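Side-chain contacts in phosphate-specific transport system accessory protein PhoU homolog (Pseudomonas aeruginosa, PDB 4Q25), which probably takes part in regulating phosphate uptake, acting as a homodimeric, all-helical negative regulator of the Pho regulon: residues Q54-D59 / K109-A114; R67-E72 / I91-S96; E122-Y127 / M182-A187; G134-K139 / K164-E169. All coordinates share one frame; numbering follows the deposited sequence.

Overall arrangement
The chain is an elongated bundle of seven helices, and the four contacts sample both PhoU domains. Interactions 1 and 2 share helix 84-120, which packs against helix 49-56 in the first and helix 59-78 in the second; interaction 2 is nested inside the chain loop closed by interaction 1, their centres about 24 Å apart. Interactions 3 and 4 come later and share helix 153-183; their centres are about 22 Å apart, and interaction 4 is nested inside the loop closed by interaction 3. Interactions 2 and 3 lie about 42 Å apart, centre to centre, on opposite sides of the chain's centre, and both touch the second subunit, so dimer contacts occur at widely separated places.

Interaction 1 (Q54-D59 / K109-A114); sequences QVREID and KVARRA
V55 and R56, on the short helix 49-56, pack against A111 and R112 of the long helix 84-120 through one methyl-to-methyl contact and an R112 methylene lying over the R56 guanidinium; no hydrogen bond joins the two segments. The backbones come near enough for this because A111 carries just a methyl group: V55 CA and A111 CA are 6.7 Å apart. That methyl, A111 CB, meets the CG1 branch of V55 at 4.0 Å, in the buried part of the contact. V55 turns CG1 to this position by setting it anti to its own backbone N (chi1 163°).

In the PhoU helical bundle, helix 49-56 is a short element set between helices 15-45 and 59-78. A type I turn from R56 to D59, closed by D59 N and R56 O at 3.0 Å, links it to helix 59-78, which carries on in much the same direction. Helix 15-45 backs V55 through D39, while A52, on helix 49-56, also touches A111.

At the more exposed side of the contact, R56 has a chain bent at chi2 and chi3, and its chi1 (-22°) lies far from a staggered value, an uncommon conformation that sends the side chain across R112 at about a right angle. R112 CG lies over one face of the R56 guanidinium, offset toward its rim, with 3.7 Å between R112 CG and R56 NE. The two guanidinium planes stand 77° apart, so they do not stack. R56 NH2 remains 5.0 Å from R112 NE: the like-charged groups are near each other without their charged atoms touching, while the R112 methylenes meet CD and the guanidinium of R56.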
loop_
_atom_site.group_PDB
_atom_site.type_symbol
_atom_site.label_atom_id
_atom_site.label_comp_id
_atom_site.label_asym_id
_atom_site.label_seq_id
_atom_site.Cartn_x
_atom_site.Cartn_y
_atom_site.Cartn_z
ATOM N N GLN A 54 7.246 19.938 6.077
ATOM C CA GLN A 54 8.521 19.329 6.478
ATOM C C GLN A 54 8.472 17.808 6.374
ATOM O O GLN A 54 9.452 17.184 5.976
ATOM C CB GLN A 54 8.867 19.755 7.888
ATOM C CG GLN A 54 10.169 19.209 8.443
ATOM C CD GLN A 54 10.471 19.811 9.811
ATOM O OE1 GLN A 54 10.296 21.018 10.003
ATOM N NE2 GLN A 54 10.894 18.977 10.773
ATOM N N VAL A 55 7.302 17.231 6.675
ATOM C CA VAL A 55 7.091 15.805 6.594
ATOM C C VAL A 55 7.142 15.298 5.152
ATOM O O VAL A 55 7.625 14.205 4.895
ATOM C CB VAL A 55 5.750 15.406 7.231
ATOM C CG1 VAL A 55 5.328 14.028 6.794
ATOM C CG2 VAL A 55 5.841 15.545 8.730
ATOM N N ARG A 56 6.558 16.008 4.223
ATOM C CA ARG A 56 6.614 15.585 2.851
ATOM C C ARG A 56 8.023 15.611 2.304
ATOM O O ARG A 56 8.416 14.761 1.585
ATOM C CB ARG A 56 5.668 16.398 1.993
ATOM C CG ARG A 56 4.567 17.030 2.788
ATOM C CD ARG A 56 3.208 16.857 2.184
ATOM N NE ARG A 56 3.273 16.671 0.752
ATOM C CZ ARG A 56 3.019 17.606 -0.145
ATOM N NH1 ARG A 56 2.685 18.818 0.241
ATOM N NH2 ARG A 56 3.100 17.318 -1.432
ATOM N N GLU A 57 8.776 16.613 2.658
ATOM C CA GLU A 57 10.143 16.761 2.197
ATOM C C GLU A 57 11.129 15.710 2.742
ATOM O O GLU A 57 12.262 15.636 2.294
ATOM C CB GLU A 57 10.651 18.166 2.540
ATOM C CG GLU A 57 9.956 19.235 1.712
ATOM C CD GLU A 57 10.231 20.623 2.209
ATOM O OE1 GLU A 57 10.924 20.753 3.249
ATOM O OE2 GLU A 57 9.734 21.571 1.554
ATOM N N ILE A 58 10.715 14.928 3.726
ATOM C CA ILE A 58 11.559 13.873 4.263
ATOM C C ILE A 58 11.333 12.623 3.404
ATOM O O ILE A 58 12.184 11.729 3.324
ATOM C CB ILE A 58 11.217 13.612 5.749
ATOM C CG1 ILE A 58 11.720 14.766 6.626
ATOM C CG2 ILE A 58 11.824 12.308 6.248
ATOM C CD1 ILE A 58 10.938 14.953 7.918
ATOM N N ASP A 59 10.183 12.582 2.738
ATOM C CA ASP A 59 9.727 11.352 2.128
ATOM C C ASP A 59 10.687 10.901 1.029
ATOM O O ASP A 59 10.835 9.710 0.774
ATOM C CB ASP A 59 8.254 11.452 1.661
ATOM C CG ASP A 59 7.517 10.100 1.753
ATOM O OD1 ASP A 59 7.810 9.276 2.699
ATOM O OD2 ASP A 59 6.669 9.841 0.859
ATOM N N LYS A 109 0.663 11.541 3.281
ATOM C CA LYS A 109 -0.751 11.823 3.002
ATOM C C LYS A 109 -1.487 12.509 4.169
ATOM O O LYS A 109 -2.314 13.393 3.933
ATOM C CB LYS A 109 -1.519 10.576 2.609
ATOM C CG LYS A 109 -1.016 9.909 1.338
ATOM C CD LYS A 109 -1.876 8.689 1.021
ATOM C CE LYS A 109 -1.135 7.664 0.178
ATOM N NZ LYS A 109 -0.503 8.308 -0.991
ATOM N N VAL A 110 -1.186 12.096 5.407
ATOM C CA VAL A 110 -1.759 12.731 6.610
ATOM C C VAL A 110 -1.347 14.194 6.615
ATOM O O VAL A 110 -2.183 15.062 6.791
ATOM C CB VAL A 110 -1.331 12.023 7.919
ATOM C CG1 VAL A 110 -1.776 12.782 9.168
ATOM C CG2 VAL A 110 -1.937 10.639 7.942
ATOM N N ALA A 111 -0.082 14.458 6.326
ATOM C CA ALA A 111 0.401 15.818 6.257
ATOM C C ALA A 111 -0.303 16.619 5.178
ATOM O O ALA A 111 -0.544 17.814 5.368
ATOM C CB ALA A 111 1.894 15.863 6.075
ATOM N N ARG A 112 -0.636 16.001 4.050
ATOM C CA ARG A 112 -1.473 16.706 3.063
ATOM C C ARG A 112 -2.856 17.047 3.599
ATOM O O ARG A 112 -3.344 18.133 3.343
ATOM C CB ARG A 112 -1.610 15.945 1.754
ATOM C CG ARG A 112 -0.312 15.978 0.934
ATOM C CD ARG A 112 -0.568 15.811 -0.554
ATOM N NE ARG A 112 -0.947 14.443 -0.950
ATOM C CZ ARG A 112 -2.182 14.032 -1.278
ATOM N NH1 ARG A 112 -3.229 14.851 -1.242
ATOM N NH2 ARG A 112 -2.373 12.765 -1.640
ATOM N N ARG A 113 -3.478 16.126 4.332
ATOM C CA ARG A 113 -4.773 16.405 4.936
ATOM C C ARG A 113 -4.626 17.540 5.908
ATOM O O ARG A 113 -5.483 18.346 5.991
ATOM C CB ARG A 113 -5.329 15.195 5.705
ATOM C CG ARG A 113 -5.521 13.940 4.902
ATOM C CD ARG A 113 -6.136 14.268 3.576
ATOM N NE ARG A 113 -5.828 13.216 2.635
ATOM C CZ ARG A 113 -5.767 13.387 1.319
ATOM N NH1 ARG A 113 -5.487 12.345 0.547
ATOM N NH2 ARG A 113 -6.001 14.595 0.782
ATOM N N ALA A 114 -3.527 17.587 6.639
ATOM C CA ALA A 114 -3.276 18.656 7.595
ATOM C C ALA A 114 -3.314 20.036 6.931
ATOM O O ALA A 114 -3.857 20.987 7.471
ATOM C CB ALA A 114 -1.924 18.427 8.280
#

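Interaction 2 (R67-E72 / I91-S96); sequences RNIDEE and ISISKS
Two consecutive helices of the bundle, 59-78 and 84-120, run in roughly opposite directions and form a buried seam in which I69 and D70 meet I93 and S94. The apolar half is a single touch of branch methyls: I69 CG2 lies 3.7 Å from I93 CG2. In both isoleucines CG2 is anti to the backbone N (chi1 -67° for I69, -74° for I93), which brings the short branches together while the side chains cross at about a right angle.

Beside this pair the backbones draw close, with D70 CA and S94 CA 6.0 Å apart. A serine leaves room here: D70 OD1 passes S94 CB at 4.0 Å, a van der Waals contact only. The S94 hydroxyl is turned back to its own helix, where S94 OG makes a weak hydrogen bond to I91 O.

The strong partner of the D70 carboxylate is K95 of the second subunit, which forms a salt bridge with it; K95 of this chain reciprocates with D70 of that subunit. E71 adds a salt bridge to R88 and a hydrogen bond to Y217, both of the second subunit. An isoleucine contact within the subunit and charges paired across the subunit boundary fit an antiparallel helical hairpin that contributes to the interface of the PhoU homodimer.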
loop_
_atom_site.group_PDB
_atom_site.type_symbol
_atom_site.label_atom_id
_atom_site.label_comp_id
_atom_site.label_asym_id
_atom_site.label_seq_id
_atom_site.Cartn_x
_atom_site.Cartn_y
_atom_site.Cartn_z
ATOM N N ARG A 67 16.005 2.228 -1.060
ATOM C CA ARG A 67 16.832 1.800 -2.182
ATOM C C ARG A 67 18.211 1.377 -1.729
ATOM O O ARG A 67 18.723 0.346 -2.171
ATOM C CB ARG A 67 16.981 2.918 -3.204
ATOM C CG ARG A 67 15.695 3.212 -3.955
ATOM C CD ARG A 67 15.805 4.513 -4.738
ATOM N NE ARG A 67 14.477 5.101 -4.913
ATOM C CZ ARG A 67 14.151 6.358 -4.627
ATOM N NH1 ARG A 67 15.070 7.218 -4.206
ATOM N NH2 ARG A 67 12.902 6.763 -4.811
ATOM N N ASN A 68 18.804 2.165 -0.838
ATOM C CA ASN A 68 20.134 1.838 -0.310
ATOM C C ASN A 68 20.161 0.541 0.477
ATOM O O ASN A 68 21.123 -0.204 0.419
ATOM C CB ASN A 68 20.697 2.987 0.530
ATOM C CG ASN A 68 20.936 4.228 -0.295
ATOM O OD1 ASN A 68 20.992 4.158 -1.502
ATOM N ND2 ASN A 68 21.021 5.371 0.352
ATOM N N ILE A 69 19.099 0.264 1.201
ATOM C CA ILE A 69 19.027 -0.960 1.987
ATOM C C ILE A 69 18.789 -2.156 1.068
ATOM O O ILE A 69 19.299 -3.228 1.320
ATOM C CB ILE A 69 17.917 -0.852 3.048
ATOM C CG1 ILE A 69 18.288 0.215 4.100
ATOM C CG2 ILE A 69 17.653 -2.179 3.723
ATOM C CD1 ILE A 69 17.243 0.423 5.210
ATOM N N ASP A 70 17.995 -1.984 0.014
ATOM C CA ASP A 70 17.708 -3.089 -0.909
ATOM C C ASP A 70 18.979 -3.532 -1.589
ATOM O O ASP A 70 19.219 -4.714 -1.710
ATOM C CB ASP A 70 16.660 -2.714 -1.984
ATOM C CG ASP A 70 15.218 -2.877 -1.489
ATOM O OD1 ASP A 70 14.858 -3.963 -0.975
ATOM O OD2 ASP A 70 14.425 -1.912 -1.622
ATOM N N GLU A 71 19.775 -2.583 -2.051
ATOM C CA GLU A 71 21.042 -2.909 -2.725
ATOM C C GLU A 71 22.018 -3.577 -1.779
ATOM O O GLU A 71 22.741 -4.495 -2.150
ATOM C CB GLU A 71 21.685 -1.672 -3.316
ATOM C CG GLU A 71 20.999 -1.197 -4.579
ATOM C CD GLU A 71 20.901 -2.292 -5.630
ATOM O OE1 GLU A 71 21.943 -2.620 -6.227
ATOM O OE2 GLU A 71 19.781 -2.832 -5.821
ATOM N N GLU A 72 22.004 -3.124 -0.541
ATOM C CA GLU A 72 22.806 -3.717 0.514
ATOM C C GLU A 72 22.446 -5.177 0.736
ATOM O O GLU A 72 23.336 -6.038 0.901
ATOM C CB GLU A 72 22.592 -2.912 1.793
ATOM C CG GLU A 72 23.712 -2.991 2.771
ATOM C CD GLU A 72 23.428 -2.190 4.021
ATOM O OE1 GLU A 72 24.036 -2.526 5.064
ATOM O OE2 GLU A 72 22.609 -1.238 3.968
ATOM N N ILE A 91 15.647 -11.501 4.331
ATOM C CA ILE A 91 14.307 -11.487 3.784
ATOM C C ILE A 91 13.372 -10.603 4.607
ATOM O O ILE A 91 12.526 -9.929 4.048
ATOM C CB ILE A 91 13.744 -12.912 3.669
ATOM C CG1 ILE A 91 14.486 -13.649 2.535
ATOM C CG2 ILE A 91 12.234 -12.905 3.420
ATOM C CD1 ILE A 91 14.025 -15.079 2.304
ATOM N N SER A 92 13.510 -10.643 5.924
ATOM C CA SER A 92 12.701 -9.825 6.810
ATOM C C SER A 92 13.058 -8.366 6.622
ATOM O O SER A 92 12.205 -7.498 6.728
ATOM C CB SER A 92 12.919 -10.226 8.273
ATOM O OG SER A 92 12.224 -11.433 8.525
ATOM N N ILE A 93 14.322 -8.094 6.337
ATOM C CA ILE A 93 14.736 -6.720 6.124
ATOM C C ILE A 93 14.169 -6.175 4.811
ATOM O O ILE A 93 13.569 -5.092 4.781
ATOM C CB ILE A 93 16.243 -6.582 6.155
ATOM C CG1 ILE A 93 16.732 -6.704 7.594
ATOM C CG2 ILE A 93 16.669 -5.239 5.582
ATOM C CD1 ILE A 93 18.236 -6.801 7.758
ATOM N N SER A 94 14.339 -6.914 3.725
ATOM C CA SER A 94 13.943 -6.379 2.437
ATOM C C SER A 94 12.432 -6.213 2.353
ATOM O O SER A 94 11.962 -5.286 1.750
ATOM C CB SER A 94 14.482 -7.227 1.282
ATOM O OG SER A 94 13.765 -8.420 1.164
ATOM N N LYS A 95 11.666 -7.086 2.973
ATOM C CA LYS A 95 10.225 -6.913 2.971
ATOM C C LYS A 95 9.799 -5.791 3.901
ATOM O O LYS A 95 8.824 -5.106 3.635
ATOM C CB LYS A 95 9.505 -8.202 3.337
ATOM C CG LYS A 95 9.571 -9.202 2.200
ATOM C CD LYS A 95 8.706 -10.420 2.418
ATOM C CE LYS A 95 8.799 -11.317 1.190
ATOM N NZ LYS A 95 8.221 -12.628 1.530
ATOM N N SER A 96 10.555 -5.578 4.972
ATOM C CA SER A 96 10.163 -4.600 5.950
ATOM C C SER A 96 10.476 -3.167 5.507
ATOM O O SER A 96 9.727 -2.263 5.870
ATOM C CB SER A 96 10.683 -4.935 7.339
ATOM O OG SER A 96 12.040 -4.673 7.384
#

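Interaction 3 (E122-Y127 / M182-A187); sequences ESPRGY and MEDPRA
P124 lies against A187 and D184 where two interhelical connections of the bundle meet: the loop between helices 84-120 and 127-149, and the tight turn between helices 153-183 and 188-220. The proline ring presents its CG-CD edge, with P124 CG and P124 CD each 3.9 Å from A187 CB, so the methyl sits astride the CG-CD bond. D184 flanks the same corner; its CG is anti to the backbone N (chi1 178°), and D184 OD2 ends 4.2 Å from P124 CG, a contact without a polar bond.

The turn that offers these groups begins where D184 leaves the helical backbone. A187 N bonds back to D184 O at 3.0 Å, closing the short 3-10 stretch that carries the A187 methyl toward the proline. Y180 and R190 give P124 further neighbours, and P185 packs on P185 of the second subunit, so the dimer interface adjoins this turn.

R125 reaches across toward helix 153-183, touching E176, L177 and Y180; R125 NH2 stays 5.0 Å from E183 OE1, leaving the opposite charges close but not in contact.

Y127, at the start of helix 127-149, folds back over the loop: with CG anti to the carbonyl carbon (chi1 -70°), its hydroxyl returns to S123. S123 O lies in the ring plane at the Y127 edge, and S123 N donates a hydrogen bond to Y127 OH (3.0 Å, 155°).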
loop_
_atom_site.group_PDB
_atom_site.type_symbol
_atom_site.label_atom_id
_atom_site.label_comp_id
_atom_site.label_asym_id
_atom_site.label_seq_id
_atom_site.Cartn_x
_atom_site.Cartn_y
_atom_site.Cartn_z
ATOM N N GLU A 122 -11.279 23.909 10.447
ATOM C CA GLU A 122 -11.263 22.653 11.114
ATOM C C GLU A 122 -12.571 21.866 10.969
ATOM O O GLU A 122 -13.652 22.418 10.708
ATOM C CB GLU A 122 -10.771 22.785 12.560
ATOM C CG GLU A 122 -11.571 23.656 13.478
ATOM C CD GLU A 122 -10.715 24.129 14.632
ATOM O OE1 GLU A 122 -10.510 23.342 15.580
ATOM O OE2 GLU A 122 -10.245 25.279 14.587
ATOM N N SER A 123 -12.436 20.550 11.016
ATOM C CA SER A 123 -13.590 19.653 11.002
ATOM C C SER A 123 -14.309 19.902 12.331
ATOM O O SER A 123 -13.680 20.207 13.331
ATOM C CB SER A 123 -13.131 18.204 10.917
ATOM O OG SER A 123 -14.186 17.269 10.949
ATOM N N PRO A 124 -15.634 19.805 12.342
ATOM C CA PRO A 124 -16.313 19.877 13.640
ATOM C C PRO A 124 -16.243 18.553 14.394
ATOM O O PRO A 124 -16.607 18.499 15.561
ATOM C CB PRO A 124 -17.752 20.248 13.283
ATOM C CG PRO A 124 -17.903 19.909 11.835
ATOM C CD PRO A 124 -16.555 19.694 11.212
ATOM N N ARG A 125 -15.720 17.506 13.747
ATOM C CA ARG A 125 -15.577 16.214 14.380
ATOM C C ARG A 125 -14.256 15.566 13.997
ATOM O O ARG A 125 -13.728 15.821 12.917
ATOM C CB ARG A 125 -16.733 15.315 13.917
ATOM C CG ARG A 125 -17.486 14.611 15.017
ATOM C CD ARG A 125 -18.328 15.563 15.846
ATOM N NE ARG A 125 -19.559 14.912 16.279
ATOM C CZ ARG A 125 -20.614 15.563 16.754
ATOM N NH1 ARG A 125 -20.576 16.893 16.885
ATOM N NH2 ARG A 125 -21.699 14.881 17.112
ATOM N N GLY A 126 -13.718 14.733 14.899
ATOM C CA GLY A 126 -12.695 13.745 14.550
ATOM C C GLY A 126 -11.285 13.909 15.102
ATOM O O GLY A 126 -10.462 13.030 14.942
ATOM N N TYR A 127 -10.990 15.026 15.733
ATOM C CA TYR A 127 -9.624 15.284 16.151
ATOM C C TYR A 127 -9.160 14.382 17.295
ATOM O O TYR A 127 -7.976 13.944 17.332
ATOM C CB TYR A 127 -9.437 16.775 16.490
ATOM C CG TYR A 127 -9.496 17.637 15.262
ATOM C CD1 TYR A 127 -8.391 17.751 14.421
ATOM C CD2 TYR A 127 -10.655 18.310 14.905
ATOM C CE1 TYR A 127 -8.436 18.511 13.274
ATOM C CE2 TYR A 127 -10.698 19.087 13.761
ATOM C CZ TYR A 127 -9.594 19.178 12.939
ATOM O OH TYR A 127 -9.653 19.965 11.801
ATOM N N MET A 182 -24.028 13.465 7.355
ATOM C CA MET A 182 -25.397 13.460 6.854
ATOM C C MET A 182 -26.234 14.506 7.585
ATOM O O MET A 182 -27.119 15.089 7.014
ATOM C CB MET A 182 -25.981 12.071 6.987
ATOM C CG MET A 182 -25.152 11.033 6.241
ATOM S SD MET A 182 -25.936 9.428 6.211
ATOM C CE MET A 182 -27.412 9.877 5.281
ATOM N N GLU A 183 -25.873 14.779 8.829
ATOM C CA GLU A 183 -26.500 15.808 9.625
ATOM C C GLU A 183 -26.024 17.209 9.232
ATOM O O GLU A 183 -26.807 18.155 9.279
ATOM C CB GLU A 183 -26.201 15.552 11.100
ATOM C CG GLU A 183 -26.620 16.657 12.067
ATOM C CD GLU A 183 -25.995 16.525 13.458
ATOM O OE1 GLU A 183 -25.214 15.579 13.680
ATOM O OE2 GLU A 183 -26.270 17.376 14.343
ATOM N N ASP A 184 -24.749 17.354 8.870
ATOM C CA ASP A 184 -24.185 18.676 8.533
ATOM C C ASP A 184 -23.425 18.585 7.212
ATOM O O ASP A 184 -22.209 18.456 7.216
ATOM C CB ASP A 184 -23.273 19.191 9.669
ATOM C CG ASP A 184 -22.598 20.567 9.353
ATOM O OD1 ASP A 184 -23.031 21.313 8.455
ATOM O OD2 ASP A 184 -21.611 20.913 10.047
ATOM N N PRO A 185 -24.153 18.621 6.082
ATOM C CA PRO A 185 -23.545 18.470 4.781
ATOM C C PRO A 185 -22.488 19.522 4.443
ATOM O O PRO A 185 -21.581 19.206 3.683
ATOM C CB PRO A 185 -24.735 18.569 3.826
ATOM C CG PRO A 185 -25.855 18.074 4.600
ATOM C CD PRO A 185 -25.618 18.569 5.990
ATOM N N ARG A 186 -22.581 20.729 4.999
ATOM C CA ARG A 186 -21.562 21.757 4.772
ATOM C C ARG A 186 -20.158 21.325 5.235
ATOM O O ARG A 186 -19.156 21.901 4.846
ATOM C CB ARG A 186 -21.933 23.062 5.489
ATOM C CG ARG A 186 -23.236 23.741 5.041
ATOM C CD ARG A 186 -23.284 25.179 5.554
ATOM N NE ARG A 186 -24.621 25.778 5.509
ATOM C CZ ARG A 186 -25.498 25.795 6.519
ATOM N NH1 ARG A 186 -25.214 25.235 7.703
ATOM N NH2 ARG A 186 -26.681 26.382 6.341
ATOM N N ALA A 187 -20.081 20.311 6.079
ATOM C CA ALA A 187 -18.815 19.927 6.651
ATOM C C ALA A 187 -18.177 18.725 5.941
ATOM O O ALA A 187 -17.095 18.320 6.305
ATOM C CB ALA A 187 -18.993 19.652 8.132
#

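Interaction 4 (G134-K139 / K164-E169)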
loop_
_atom_site.group_PDB
_atom_site.type_symbol
_atom_site.label_atom_id
_atom_site.label_comp_id
_atom_site.label_asym_id
_atom_site.label_seq_id
_atom_site.Cartn_x
_atom_site.Cartn_y
_atom_site.Cartn_z
ATOM N N GLY A 134 -3.708 7.715 16.018
ATOM C CA GLY A 134 -2.354 8.060 15.611
ATOM C C GLY A 134 -1.293 7.708 16.638
ATOM O O GLY A 134 -0.165 7.303 16.293
ATOM N N SER A 135 -1.617 7.896 17.911
ATOM C CA SER A 135 -0.620 7.663 18.949
ATOM C C SER A 135 -0.446 6.166 19.154
ATOM O O SER A 135 0.643 5.692 19.432
ATOM C CB SER A 135 -0.988 8.353 20.261
ATOM O OG SER A 135 -2.233 7.883 20.693
ATOM N N GLN A 136 -1.527 5.432 18.986
ATOM C CA GLN A 136 -1.482 3.989 19.083
ATOM C C GLN A 136 -0.656 3.366 17.966
ATOM O O GLN A 136 0.229 2.554 18.193
ATOM C CB GLN A 136 -2.879 3.444 19.018
ATOM C CG GLN A 136 -3.655 3.608 20.321
ATOM C CD GLN A 136 -5.110 3.241 20.157
ATOM O OE1 GLN A 136 -5.683 2.593 21.011
ATOM N NE2 GLN A 136 -5.706 3.630 19.049
ATOM N N VAL A 137 -0.948 3.791 16.755
ATOM C CA VAL A 137 -0.323 3.250 15.560
ATOM C C VAL A 137 1.168 3.642 15.496
ATOM O O VAL A 137 1.999 2.895 15.012
ATOM C CB VAL A 137 -1.155 3.761 14.378
ATOM C CG1 VAL A 137 -0.563 3.382 13.040
ATOM C CG2 VAL A 137 -2.649 3.508 14.579
ATOM N N GLN A 138 1.504 4.807 16.019
ATOM C CA GLN A 138 2.890 5.192 16.172
ATOM C C GLN A 138 3.563 4.259 17.173
ATOM O O GLN A 138 4.720 3.886 16.967
ATOM C CB GLN A 138 3.005 6.629 16.645
ATOM C CG GLN A 138 4.446 7.161 16.794
ATOM C CD GLN A 138 4.458 8.621 17.223
ATOM O OE1 GLN A 138 3.646 9.413 16.756
ATOM N NE2 GLN A 138 5.355 8.986 18.142
ATOM N N LYS A 139 2.848 3.895 18.246
ATOM C CA LYS A 139 3.372 2.950 19.231
ATOM C C LYS A 139 3.617 1.586 18.602
ATOM O O LYS A 139 4.679 1.035 18.731
ATOM C CB LYS A 139 2.482 2.796 20.476
ATOM C CG LYS A 139 3.287 2.236 21.665
ATOM C CD LYS A 139 2.463 1.988 22.926
ATOM C CE LYS A 139 3.357 1.726 24.157
ATOM N NZ LYS A 139 2.745 2.158 25.462
ATOM N N LYS A 164 -6.027 -5.446 15.514
ATOM C CA LYS A 164 -7.463 -5.711 15.528
ATOM C C LYS A 164 -8.209 -4.568 16.190
ATOM O O LYS A 164 -9.258 -4.124 15.701
ATOM C CB LYS A 164 -7.781 -7.017 16.268
ATOM C CG LYS A 164 -7.725 -8.235 15.368
ATOM C CD LYS A 164 -8.962 -8.293 14.474
ATOM C CE LYS A 164 -8.972 -9.496 13.533
ATOM N NZ LYS A 164 -8.916 -10.796 14.258
ATOM N N THR A 165 -7.673 -4.085 17.304
ATOM C CA THR A 165 -8.413 -3.098 18.075
ATOM C C THR A 165 -8.315 -1.753 17.356
ATOM O O THR A 165 -9.239 -0.967 17.400
ATOM C CB THR A 165 -8.018 -3.015 19.559
ATOM O OG1 THR A 165 -6.637 -2.695 19.672
ATOM C CG2 THR A 165 -8.316 -4.300 20.305
ATOM N N VAL A 166 -7.224 -1.523 16.629
ATOM C CA VAL A 166 -7.082 -0.293 15.879
ATOM C C VAL A 166 -8.078 -0.270 14.719
ATOM O O VAL A 166 -8.803 0.714 14.554
ATOM C CB VAL A 166 -5.638 -0.063 15.409
ATOM C CG1 VAL A 166 -5.616 0.861 14.221
ATOM C CG2 VAL A 166 -4.795 0.520 16.524
ATOM N N ASP A 167 -8.137 -1.341 13.928
ATOM C CA ASP A 167 -9.106 -1.393 12.823
ATOM C C ASP A 167 -10.535 -1.240 13.357
ATOM O O ASP A 167 -11.398 -0.662 12.698
ATOM C CB ASP A 167 -8.965 -2.682 11.998
ATOM C CG ASP A 167 -7.559 -2.856 11.378
ATOM O OD1 ASP A 167 -6.813 -1.862 11.214
ATOM O OD2 ASP A 167 -7.170 -4.004 11.051
ATOM N N ARG A 168 -10.765 -1.747 14.563
ATOM C CA ARG A 168 -12.061 -1.644 15.215
ATOM C C ARG A 168 -12.388 -0.190 15.559
ATOM O O ARG A 168 -13.488 0.297 15.279
ATOM C CB ARG A 168 -12.085 -2.490 16.496
ATOM C CG ARG A 168 -13.482 -2.834 16.950
ATOM C CD ARG A 168 -13.548 -3.255 18.417
ATOM N NE ARG A 168 -14.929 -3.176 18.909
ATOM C CZ ARG A 168 -15.333 -3.569 20.116
ATOM N NH1 ARG A 168 -14.472 -4.076 20.986
ATOM N NH2 ARG A 168 -16.611 -3.445 20.452
ATOM N N GLU A 169 -11.441 0.496 16.181
ATOM C CA GLU A 169 -11.563 1.926 16.441
ATOM C C GLU A 169 -11.800 2.765 15.165
ATOM O O GLU A 169 -12.569 3.730 15.166
ATOM C CB GLU A 169 -10.288 2.423 17.101
ATOM C CG GLU A 169 -10.090 1.937 18.519
ATOM C CD GLU A 169 -8.803 2.416 19.089
ATOM O OE1 GLU A 169 -7.862 2.754 18.317
ATOM O OE2 GLU A 169 -8.725 2.473 20.322
#
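Helices 127-149 and 153-183 run antiparallel past V137 and V166: the axes of the two segments make an angle of 157° and approach to 10.8 Å, with V137 CA and V166 CA 7.6 Å apart. That spacing is filled by branched side chains crossing at about a right angle. V137 CG2 reaches V166 CG1 at 4.0 Å; the CG1 branch of V166 is anti to its backbone N (chi1 157°), and M140 packs against the same valine.

The pair forms a helical hairpin in the second PhoU domain of the bundle. On the neighbouring surface of helix 153-183, D167 lies close to D163 and to E202 and D206 of helix 188-220, a grouping consistent with the E(D)XXXD motifs that bind metal in some PhoU relatives.

Beside the valines, on the more exposed side, Q136 and E169 approach from opposite directions, amide and carboxylate nearly coplanar, their planes 28° apart. As modelled, Q136 NE2 donates to E169 OE1, but at 2.4 Å the separation is too short to trust, and the exact geometry is doubtful. Two acceptors, Q136 OE1 and E169 OE2, also come within 3.1 Å of each other. Y162 hydrogen-bonds Q136 OE1 and H132 hydrogen-bonds E169 OE2, which may offset this closeness and would limit rotation of both flat groups. Q136 NE2 also passes V166 CG2 at 4.1 Å.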